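Local coordinates for protein beta subunit of photoactivated adenylyl cyclase (Beggiatoa sp. PS, PDB 5MBD) that probably makes cyclic AMP from ATP under blue light, pairing a flavin-binding BLUF sensor with a class III adenylyl cyclase domain, at residues Leu44-Leu49 / Asn100-Ser105. Numbering follows the deposited sequence.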
loop_
_atom_site.group_PDB
_atom_site.type_symbol
_atom_site.label_atom_id
_atom_site.label_comp_id
_atom_site.label_asym_id
_atom_site.label_seq_id
_atom_site.Cartn_x
_atom_site.Cartn_y
_atom_site.Cartn_z
ATOM N N LEU A 44 -0.271 -6.036 -29.026
ATOM C CA LEU A 44 0.585 -4.865 -29.115
ATOM C C LEU A 44 1.832 -5.086 -28.271
ATOM O O LEU A 44 1.747 -5.537 -27.124
ATOM C CB LEU A 44 -0.177 -3.604 -28.664
ATOM C CG LEU A 44 0.408 -2.219 -28.969
ATOM C CD1 LEU A 44 -0.684 -1.156 -29.073
ATOM C CD2 LEU A 44 1.421 -1.810 -27.915
ATOM N N TYR A 45 2.989 -4.766 -28.849
ATOM C CA TYR A 45 4.278 -4.954 -28.199
ATOM C C TYR A 45 5.014 -3.628 -28.119
ATOM O O TYR A 45 5.087 -2.894 -29.109
ATOM C CB TYR A 45 5.148 -5.970 -28.942
ATOM C CG TYR A 45 6.556 -5.980 -28.406
ATOM C CD1 TYR A 45 6.825 -6.484 -27.141
ATOM C CD2 TYR A 45 7.612 -5.458 -29.145
ATOM C CE1 TYR A 45 8.102 -6.485 -26.631
ATOM C CE2 TYR A 45 8.898 -5.454 -28.642
ATOM C CZ TYR A 45 9.137 -5.969 -27.383
ATOM O OH TYR A 45 10.413 -5.971 -26.873
ATOM N N LEU A 46 5.583 -3.343 -26.950
ATOM C CA LEU A 46 6.264 -2.072 -26.734
ATOM C C LEU A 46 7.189 -2.195 -25.536
ATOM O O LEU A 46 6.722 -2.358 -24.402
ATOM C CB LEU A 46 5.254 -0.944 -26.532
ATOM C CG LEU A 46 5.884 0.412 -26.205
ATOM C CD1 LEU A 46 6.741 0.905 -27.363
ATOM C CD2 LEU A 46 4.834 1.444 -25.822
ATOM N N GLN A 47 8.496 -2.138 -25.804
ATOM C CA GLN A 47 9.542 -2.004 -24.786
ATOM C C GLN A 47 9.483 -3.136 -23.758
ATOM O O GLN A 47 9.353 -2.926 -22.546
ATOM C CB GLN A 47 9.474 -0.619 -24.138
ATOM C CG GLN A 47 9.909 0.477 -25.113
ATOM C CD GLN A 47 11.348 0.311 -25.567
ATOM O OE1 GLN A 47 12.273 0.814 -24.928
ATOM N NE2 GLN A 47 11.546 -0.404 -26.666
ATOM N N GLY A 48 9.619 -4.361 -24.268
ATOM C CA GLY A 48 9.505 -5.542 -23.443
ATOM C C GLY A 48 8.170 -5.707 -22.758
ATOM O O GLY A 48 8.086 -6.424 -21.759
ATOM N N LEU A 49 7.120 -5.059 -23.260
ATOM C CA LEU A 49 5.788 -5.164 -22.686
ATOM C C LEU A 49 4.795 -5.616 -23.746
ATOM O O LEU A 49 4.912 -5.267 -24.923
ATOM C CB LEU A 49 5.327 -3.837 -22.073
ATOM C CG LEU A 49 5.809 -3.579 -20.647
ATOM C CD1 LEU A 49 5.940 -2.091 -20.361
ATOM C CD2 LEU A 49 4.861 -4.228 -19.652
ATOM N N ASN A 100 3.707 -3.782 -33.719
ATOM C CA ASN A 100 4.996 -3.587 -33.054
ATOM C C ASN A 100 5.275 -2.088 -33.050
ATOM O O ASN A 100 5.796 -1.545 -34.030
ATOM C CB ASN A 100 6.112 -4.357 -33.760
ATOM C CG ASN A 100 7.421 -4.352 -32.979
ATOM O OD1 ASN A 100 7.583 -3.605 -32.014
ATOM N ND2 ASN A 100 8.362 -5.191 -33.398
ATOM N N LEU A 101 4.919 -1.424 -31.947
ATOM C CA LEU A 101 5.146 0.012 -31.838
ATOM C C LEU A 101 6.627 0.368 -31.784
ATOM O O LEU A 101 6.984 1.513 -32.082
ATOM C CB LEU A 101 4.417 0.562 -30.611
ATOM C CG LEU A 101 2.894 0.672 -30.719
ATOM C CD1 LEU A 101 2.312 1.228 -29.432
ATOM C CD2 LEU A 101 2.507 1.545 -31.908
ATOM N N ASN A 102 7.490 -0.584 -31.415
ATOM C CA ASN A 102 8.928 -0.340 -31.485
ATOM C C ASN A 102 9.353 0.031 -32.901
ATOM O O ASN A 102 10.221 0.892 -33.090
ATOM C CB ASN A 102 9.703 -1.569 -31.005
ATOM C CG ASN A 102 9.696 -1.726 -29.490
ATOM O OD1 ASN A 102 8.944 -1.055 -28.784
ATOM N ND2 ASN A 102 10.536 -2.624 -28.987
ATOM N N GLU A 103 8.746 -0.596 -33.907
ATOM C CA GLU A 103 9.111 -0.354 -35.298
ATOM C C GLU A 103 8.316 0.772 -35.950
ATOM O O GLU A 103 8.464 0.994 -37.156
ATOM C CB GLU A 103 8.955 -1.639 -36.123
ATOM C CG GLU A 103 10.001 -2.701 -35.818
ATOM C CD GLU A 103 11.420 -2.168 -35.895
ATOM O OE1 GLU A 103 11.688 -1.277 -36.731
ATOM O OE2 GLU A 103 12.269 -2.636 -35.108
ATOM N N ASN A 104 7.487 1.483 -35.190
ATOM C CA ASN A 104 6.766 2.648 -35.691
ATOM C C ASN A 104 7.636 3.890 -35.520
ATOM O O ASN A 104 8.043 4.219 -34.401
ATOM C CB ASN A 104 5.432 2.814 -34.962
ATOM C CG ASN A 104 4.617 3.999 -35.472
ATOM O OD1 ASN A 104 5.062 5.148 -35.433
ATOM N ND2 ASN A 104 3.407 3.718 -35.942
ATOM N N SER A 105 7.906 4.577 -36.628
ATOM C CA SER A 105 8.742 5.768 -36.638
ATOM C C SER A 105 7.951 7.042 -36.890
ATOM O O SER A 105 8.544 8.127 -36.927
ATOM C CB SER A 105 9.838 5.629 -37.702
ATOM O OG SER A 105 10.347 4.307 -37.743
#
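Asn102, Leu101 and Tyr45 carry the contact at the edge of the BLUF domain's mixed sheet, where the parallel pairing of strands 40-46 and 97-100 gives way to a short 3-10 turn. The last parallel bridge joins Tyr45 and Asn100, and just beyond it Leu101 N donates to Tyr45 O (3.2 Å).

In the 3-10 turn, Asn102 reaches back to the hairpin turn after strand 40-46. Its OD1 accepts from Gln47 N at 3.2 Å, the donor tilted 15° from the carbonyl plane, and more weakly from Gln47 NE2. Its ND2 comes obliquely to the Tyr45 ring, 3.3 Å from CE2, with the amide and ring planes 56° apart. Replacing Asn102 by alanine removes the amide, which would probably leave Gln47 N and, less importantly, Gln47 NE2 without this acceptor and open a gap beside the Tyr45 ring.

On the other side of the strand, Leu101 enters the hydrophobic layer: its CD1 meets Leu44 CD2 at 3.5 Å, while its CB packs on Leu46 CD1. Helix 110-129 closes over this end, Leu46 touching Gln117, and Leu115 of the second subunit packs on Leu44.

Tyr45 and Asn100 both put CG anti to the backbone N (chi1 170° in Tyr45), which lays the two side chains side by side, and Asn100 OD1 lies at the ring edge, 3.4 Å from Tyr45 CD2; at the far end of the side chain, Tyr45 OH accepts a weak hydrogen bond from Gly48 N.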